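Local coordinates for beta-galactosidase BgaB (Bifidobacterium adolescentis, PDB 5VYM) that releases terminal non-reducing beta-D-galactose from galactooligosaccharides, preferring Gal(beta1-4)Gal, and is represented here by its trimerisation domain, at the interface of chains A and B. Sequence-based numbering; all coordinates share one arbitrary frame. Chains: chain A/B, Beta-galactosidase BgaB.

Contact 1: the interface of chains A and B. Residues chain A 214, 217-218, 221; chain B 37-38, 41-42, 45.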
loop_
_atom_site.group_PDB
_atom_site.type_symbol
_atom_site.label_atom_id
_atom_site.label_comp_id
_atom_site.label_asym_id
_atom_site.label_seq_id
_atom_site.Cartn_x
_atom_site.Cartn_y
_atom_site.Cartn_z
ATOM N N VAL A 214 -26.332 -14.265 -7.436
ATOM C CA VAL A 214 -25.493 -15.029 -8.354
ATOM C C VAL A 214 -25.725 -14.581 -9.792
ATOM O O VAL A 214 -24.796 -14.559 -10.608
ATOM C CB VAL A 214 -25.749 -16.537 -8.178
ATOM C CG1 VAL A 214 -24.916 -17.346 -9.164
ATOM C CG2 VAL A 214 -25.448 -16.961 -6.751
ATOM N N LEU A 217 -23.830 -11.337 -10.113
ATOM C CA LEU A 217 -22.405 -11.617 -9.969
ATOM C C LEU A 217 -21.830 -12.223 -11.241
ATOM O O LEU A 217 -20.695 -11.914 -11.628
ATOM C CB LEU A 217 -22.164 -12.551 -8.786
ATOM C CG LEU A 217 -21.675 -11.914 -7.487
ATOM C CD1 LEU A 217 -21.324 -12.989 -6.469
ATOM C CD2 LEU A 217 -20.482 -11.014 -7.754
ATOM N N THR A 218 -22.598 -13.090 -11.904
ATOM C CA THR A 218 -22.126 -13.702 -13.142
ATOM C C THR A 218 -21.871 -12.648 -14.211
ATOM O O THR A 218 -20.898 -12.744 -14.968
ATOM C CB THR A 218 -23.140 -14.733 -13.637
ATOM O OG1 THR A 218 -23.472 -15.627 -12.569
ATOM C CG2 THR A 218 -22.562 -15.533 -14.790
ATOM N N VAL A 221 -18.636 -11.012 -13.197
ATOM C CA VAL A 221 -17.509 -11.898 -13.479
ATOM C C VAL A 221 -17.268 -11.991 -14.980
ATOM O O VAL A 221 -16.127 -11.902 -15.450
ATOM C CB VAL A 221 -17.749 -13.287 -12.859
ATOM C CG1 VAL A 221 -16.721 -14.282 -13.372
ATOM C CG2 VAL A 221 -17.702 -13.207 -11.342
ATOM N N ASP B 37 -21.560 -18.159 -3.631
ATOM C CA ASP B 37 -22.114 -17.318 -4.687
ATOM C C ASP B 37 -21.045 -16.929 -5.701
ATOM O O ASP B 37 -21.289 -16.959 -6.913
ATOM C CB ASP B 37 -22.763 -16.073 -4.082
ATOM C CG ASP B 37 -24.074 -16.380 -3.383
ATOM O OD1 ASP B 37 -24.501 -17.554 -3.405
ATOM O OD2 ASP B 37 -24.678 -15.446 -2.812
ATOM N N TRP B 38 -19.852 -16.564 -5.226
ATOM C CA TRP B 38 -18.763 -16.256 -6.146
ATOM C C TRP B 38 -18.307 -17.494 -6.907
ATOM O O TRP B 38 -17.904 -17.388 -8.072
ATOM C CB TRP B 38 -17.590 -15.634 -5.389
ATOM C CG TRP B 38 -17.753 -14.165 -5.126
ATOM C CD1 TRP B 38 -18.336 -13.586 -4.037
ATOM C CD2 TRP B 38 -17.321 -13.090 -5.970
ATOM N NE1 TRP B 38 -18.295 -12.217 -4.150
ATOM C CE2 TRP B 38 -17.677 -11.887 -5.328
ATOM C CE3 TRP B 38 -16.670 -13.029 -7.206
ATOM C CZ2 TRP B 38 -17.403 -10.637 -5.880
ATOM C CZ3 TRP B 38 -16.399 -11.786 -7.753
ATOM C CH2 TRP B 38 -16.764 -10.608 -7.091
ATOM N N ALA B 41 -20.826 -18.052 -9.624
ATOM C CA ALA B 41 -20.703 -16.983 -10.611
ATOM C C ALA B 41 -19.543 -17.249 -11.562
ATOM O O ALA B 41 -19.681 -17.112 -12.785
ATOM C CB ALA B 41 -20.528 -15.635 -9.911
ATOM N N PHE B 42 -18.386 -17.634 -11.017
ATOM C CA PHE B 42 -17.250 -17.969 -11.871
ATOM C C PHE B 42 -17.530 -19.219 -12.693
ATOM O O PHE B 42 -17.088 -19.324 -13.842
ATOM C CB PHE B 42 -15.990 -18.153 -11.026
ATOM C CG PHE B 42 -15.197 -16.888 -10.839
ATOM C CD1 PHE B 42 -14.324 -16.452 -11.824
ATOM C CD2 PHE B 42 -15.317 -16.140 -9.679
ATOM C CE1 PHE B 42 -13.593 -15.291 -11.658
ATOM C CE2 PHE B 42 -14.589 -14.979 -9.507
ATOM C CZ PHE B 42 -13.727 -14.553 -10.497
ATOM N N ALA B 45 -19.876 -18.346 -15.609
ATOM C CA ALA B 45 -19.234 -17.502 -16.606
ATOM C C ALA B 45 -18.209 -18.255 -17.446
ATOM O O ALA B 45 -17.508 -17.631 -18.248
ATOM C CB ALA B 45 -18.572 -16.299 -15.931
#

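Contact 2: the interface of chains A and B. Residues chain A 128, 130-132; chain B 162-164.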
loop_
_atom_site.group_PDB
_atom_site.type_symbol
_atom_site.label_atom_id
_atom_site.label_comp_id
_atom_site.label_asym_id
_atom_site.label_seq_id
_atom_site.Cartn_x
_atom_site.Cartn_y
_atom_site.Cartn_z
ATOM N N GLU A 128 5.285 4.946 14.730
ATOM C CA GLU A 128 5.294 6.399 14.689
ATOM C C GLU A 128 6.691 6.876 14.324
ATOM O O GLU A 128 7.678 6.154 14.485
ATOM C CB GLU A 128 4.861 6.999 16.030
ATOM C CG GLU A 128 5.765 6.614 17.189
ATOM C CD GLU A 128 5.485 7.423 18.435
ATOM O OE1 GLU A 128 4.439 8.104 18.474
ATOM O OE2 GLU A 128 6.312 7.383 19.371
ATOM N N ASN A 130 9.848 8.412 15.157
ATOM C CA ASN A 130 10.513 8.472 16.455
ATOM C C ASN A 130 12.013 8.622 16.237
ATOM O O ASN A 130 12.661 7.711 15.713
ATOM C CB ASN A 130 10.204 7.224 17.285
ATOM C CG ASN A 130 10.776 7.298 18.687
ATOM O OD1 ASN A 130 11.137 8.372 19.168
ATOM N ND2 ASN A 130 10.856 6.152 19.353
ATOM N N ILE A 131 12.558 9.763 16.647
ATOM C CA ILE A 131 13.986 10.049 16.556
ATOM C C ILE A 131 14.519 10.182 17.975
ATOM O O ILE A 131 14.154 11.115 18.701
ATOM C CB ILE A 131 14.263 11.322 15.747
ATOM C CG1 ILE A 131 13.652 11.215 14.350
ATOM C CG2 ILE A 131 15.752 11.567 15.661
ATOM C CD1 ILE A 131 14.249 10.117 13.501
ATOM N N LEU A 132 15.387 9.259 18.374
ATOM C CA LEU A 132 15.959 9.256 19.712
ATOM C C LEU A 132 17.402 9.746 19.678
ATOM O O LEU A 132 18.110 9.586 18.679
ATOM C CB LEU A 132 15.899 7.857 20.329
ATOM N N TRP B 162 18.657 8.683 14.221
ATOM C CA TRP B 162 18.122 7.438 13.697
ATOM C C TRP B 162 16.639 7.331 14.022
ATOM O O TRP B 162 16.128 7.984 14.934
ATOM C CB TRP B 162 18.871 6.225 14.268
ATOM C CG TRP B 162 18.818 6.162 15.762
ATOM C CD1 TRP B 162 17.839 5.595 16.523
ATOM C CD2 TRP B 162 19.779 6.698 16.680
ATOM N NE1 TRP B 162 18.130 5.742 17.856
ATOM C CE2 TRP B 162 19.318 6.414 17.980
ATOM C CE3 TRP B 162 20.986 7.387 16.530
ATOM C CZ2 TRP B 162 20.018 6.795 19.122
ATOM C CZ3 TRP B 162 21.681 7.764 17.665
ATOM C CH2 TRP B 162 21.196 7.466 18.943
ATOM N N GLN B 163 15.956 6.488 13.253
ATOM C CA GLN B 163 14.567 6.131 13.503
ATOM C C GLN B 163 14.534 4.828 14.294
ATOM O O GLN B 163 15.064 3.809 13.838
ATOM C CB GLN B 163 13.799 5.987 12.190
ATOM C CG GLN B 163 12.442 5.318 12.334
ATOM C CD GLN B 163 11.407 6.211 12.985
ATOM O OE1 GLN B 163 11.508 7.437 12.937
ATOM N NE2 GLN B 163 10.401 5.598 13.598
ATOM N N ASN B 164 13.913 4.863 15.475
ATOM C CA ASN B 164 13.905 3.693 16.348
ATOM C C ASN B 164 12.861 2.666 15.934
ATOM O O ASN B 164 13.080 1.462 16.107
ATOM C CB ASN B 164 13.650 4.117 17.794
ATOM C CG ASN B 164 14.493 5.301 18.212
ATOM O OD1 ASN B 164 15.623 5.143 18.673
ATOM N ND2 ASN B 164 13.945 6.501 18.052
#

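Contact 3: the interface of chains A and B. Residues chain A 38, 41-42, 45, 47, 89; chain B 221, 225-226.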
loop_
_atom_site.group_PDB
_atom_site.type_symbol
_atom_site.label_atom_id
_atom_site.label_comp_id
_atom_site.label_asym_id
_atom_site.label_seq_id
_atom_site.Cartn_x
_atom_site.Cartn_y
_atom_site.Cartn_z
ATOM N N TRP A 38 23.508 14.313 0.149
ATOM C CA TRP A 38 23.294 13.259 -0.837
ATOM C C TRP A 38 23.926 13.610 -2.177
ATOM O O TRP A 38 24.405 12.721 -2.890
ATOM C CB TRP A 38 21.799 12.989 -1.014
ATOM C CG TRP A 38 21.237 11.985 -0.049
ATOM C CD1 TRP A 38 20.597 12.246 1.127
ATOM C CD2 TRP A 38 21.259 10.557 -0.184
ATOM N NE1 TRP A 38 20.218 11.071 1.732
ATOM C CE2 TRP A 38 20.614 10.020 0.948
ATOM C CE3 TRP A 38 21.762 9.682 -1.152
ATOM C CZ2 TRP A 38 20.460 8.647 1.138
ATOM C CZ3 TRP A 38 21.608 8.320 -0.961
ATOM C CH2 TRP A 38 20.962 7.816 0.175
ATOM N N ALA A 41 27.594 12.982 -1.809
ATOM C CA ALA A 41 27.840 11.544 -1.764
ATOM C C ALA A 41 27.864 10.948 -3.167
ATOM O O ALA A 41 28.770 10.181 -3.512
ATOM C CB ALA A 41 26.779 10.859 -0.902
ATOM N N PHE A 42 26.873 11.291 -3.992
ATOM C CA PHE A 42 26.849 10.790 -5.363
ATOM C C PHE A 42 28.007 11.343 -6.186
ATOM O O PHE A 42 28.504 10.661 -7.089
ATOM C CB PHE A 42 25.515 11.133 -6.028
ATOM C CG PHE A 42 24.436 10.118 -5.776
ATOM C CD1 PHE A 42 24.318 9.002 -6.586
ATOM C CD2 PHE A 42 23.538 10.284 -4.736
ATOM C CE1 PHE A 42 23.327 8.068 -6.362
ATOM C CE2 PHE A 42 22.545 9.351 -4.507
ATOM C CZ PHE A 42 22.440 8.242 -5.321
ATOM N N ALA A 45 31.157 9.454 -5.150
ATOM C CA ALA A 45 31.032 8.062 -5.558
ATOM C C ALA A 45 31.197 7.863 -7.058
ATOM O O ALA A 45 31.160 6.718 -7.520
ATOM C CB ALA A 45 29.680 7.500 -5.114
ATOM N N SER A 47 29.119 8.757 -9.440
ATOM C CA SER A 47 27.836 8.768 -10.135
ATOM C C SER A 47 27.087 10.048 -9.777
ATOM O O SER A 47 26.107 10.038 -9.027
ATOM C CB SER A 47 27.025 7.516 -9.778
ATOM O OG SER A 47 27.645 6.347 -10.288
ATOM N N ARG A 89 13.871 3.109 -9.399
ATOM C CA ARG A 89 14.399 2.899 -8.059
ATOM C C ARG A 89 14.159 4.147 -7.219
ATOM O O ARG A 89 14.523 5.254 -7.627
ATOM C CB ARG A 89 15.891 2.563 -8.108
ATOM C CG ARG A 89 16.518 2.321 -6.743
ATOM C CD ARG A 89 17.908 1.715 -6.872
ATOM N NE ARG A 89 18.810 2.563 -7.646
ATOM C CZ ARG A 89 20.058 2.231 -7.962
ATOM N NH1 ARG A 89 20.557 1.065 -7.570
ATOM N NH2 ARG A 89 20.808 3.063 -8.671
ATOM N N VAL B 221 26.252 4.812 -1.194
ATOM C CA VAL B 221 25.967 5.051 -2.606
ATOM C C VAL B 221 26.818 4.140 -3.481
ATOM O O VAL B 221 26.320 3.506 -4.420
ATOM C CB VAL B 221 26.187 6.533 -2.956
ATOM C CG1 VAL B 221 26.085 6.743 -4.456
ATOM C CG2 VAL B 221 25.178 7.404 -2.225
ATOM N N LEU B 225 24.033 2.183 -4.944
ATOM C CA LEU B 225 23.347 3.141 -5.805
ATOM C C LEU B 225 24.240 3.748 -6.882
ATOM O O LEU B 225 23.831 4.719 -7.529
ATOM C CB LEU B 225 22.733 4.263 -4.960
ATOM C CG LEU B 225 21.826 3.829 -3.809
ATOM C CD1 LEU B 225 21.322 5.040 -3.039
ATOM C CD2 LEU B 225 20.665 2.993 -4.323
ATOM N N ALA B 226 25.438 3.213 -7.097
ATOM C CA ALA B 226 26.368 3.770 -8.065
ATOM C C ALA B 226 26.240 3.045 -9.402
ATOM O O ALA B 226 25.457 2.106 -9.562
ATOM C CB ALA B 226 27.800 3.699 -7.533
HETATM O O HOH W 1 23.038 0.997 -9.439
#

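Contact 1: the interface of chains A and B
Across the helix pair, the first torsions of A:Val221 and B:Phe42 bring methyl to ring: CG1 of the valine lies anti to its own backbone N (chi1 169°), and at chi1 -90° B:Phe42 holds its ring beneath that methyl. The two side chains meet at about a right angle, with A:Val221 CG1 over one face of the ring, off centre toward the rim and 3.6 Å from B:Phe42 CD1. The same methyl also reaches B:Ala45 CB, while the other branch, CG2, lies near B:Ala41 CB and the rim of the B:Trp38 indole at CZ3. One turn earlier, A:Leu217 lays both methyls on one face of the B:Trp38 indole. Its CD2 sits over the six-membered ring, 3.6 Å from B:Trp38 CZ2, and its CD1 over the five-membered ring, both as CH-pi contacts. B:Ala41 turns its methyl to the chain A helix, CB lying 3.7 Å from A:Leu217 CB, a small side chain that probably lets helices 214-225 and 31-44 come close. A:Thr218 turns its hydroxyl back onto its own helix, OG1 bonding to the A:Val214 carbonyl O at 2.6 Å, and leaves CG2 to pack near the B:Ala41 carbonyl. At the far end A:Val214 CG2 crosses B:Asp37, 3.5 Å from carboxylate OD1. This mainly apolar helix-helix patch joins two copies of the trimerisation domain in the deposited dimer and may serve the full-length oligomer as well.

Contact 2: the interface of chains A and B
A:Leu132 CB, the last atom modelled in that side chain, packs 3.6 Å from B:Asn164 CG, beside a short antiparallel beta pairing between two copies of this glycosyl hydrolase family 42 trimerisation domain. Strand 131-132 of chain A runs against strand 162-163 of chain B, pairing A:Ile131 with B:Gln163 and A:Leu132 with B:Trp162. A:Ile131 extends CD1 toward the B:Trp162 carbonyl. On the indole, the A:Leu132 carbonyl O stands over one face near the rim, 3.4 Å from B:Trp162 CZ2. B:Trp162 NE1, the indole N-H, bonds to B:Asn164 OD1 at 2.7 Å, approaching from above the carbonyl plane. B:Asn164 N donates to the A:Asn130 carbonyl O at 3.1 Å; its ND2 adds a weak bond to the same oxygen. Farther out, B:Gln163 bends at chi2 (73°), and its NE2 donates to A:Glu128 O at 2.9 Å, in the carbonyl plane on a lone pair. A:Asn130 N meets B:Gln163 OE1 at 2.9 Å from well off the C=O direction, tilted from the carbonyl plane; OE1 also sits unfavourably close to A:Asn130 O, so the clamp looks strained. With an alanine in place of B:Gln163, the A:Glu128 carbonyl and A:Asn130 N-H would probably lose these partners, leaving that loop less firmly held.

Contact 3: the interface of chains A and B
B:Val221 and B:Leu225 are wedged against A:Phe42 and A:Trp38 in the tightly packed part of the contact. B:Val221 CG1 repeats, with the chains exchanged, the packing on the Phe42 face and Ala45, while CG2 points toward the rim of the indole, 3.9 Å from A:Trp38 CZ3. One turn on, B:Leu225 sets CB 4.0 Å from A:Phe42 CZ and directs CG away from its carbonyl carbon (chi1 -53°), and its branches part: CD1 packs on the A:Trp38 rim, whereas CD2 rests over one face of the A:Arg89 guanidinium, 3.8 Å from CZ. The leucine thus lies between aromatic and cationic groups. Toward the water side the fit is looser. A:Arg89 bends at chi3 (59°) and brings both terminal nitrogens to water 1, NH1 and NH2 each 3.1 Å from its oxygen. That water continues to the B:Ala226 carbonyl O at 2.7 Å, so a solvent bridge links the arginine to the chain just past the helix. Nearby, A:Ser47 OG comes 3.6 Å from B:Ala226 CA, a van der Waals contact. In the fold, the site gathers the end of helix 214-225 of chain B against helix 31-44 of chain A, the loop after that helix and the start of strand 89-93.

Contacts 1 and 3 show overlapping parts of one two-fold-repeated helix patch, one from each end of the dimer: both set helix 214-225 against helix 31-44, with the chains exchanged, and both use Val221, Trp38, Ala41, Phe42 and Ala45. Their C-alpha centres are about 51 Å apart. Contact 2 uses short strands 131-132 and 162-163 and the loops beside them, and its C-alpha centre lies about 24 Å from that of contact 3 and 49 Å from that of contact 1. Each contact has a symmetry twin, so helix packing and strand pairing probably hold the dimer at both ends; the protein is reported as a trimer and a tetramer.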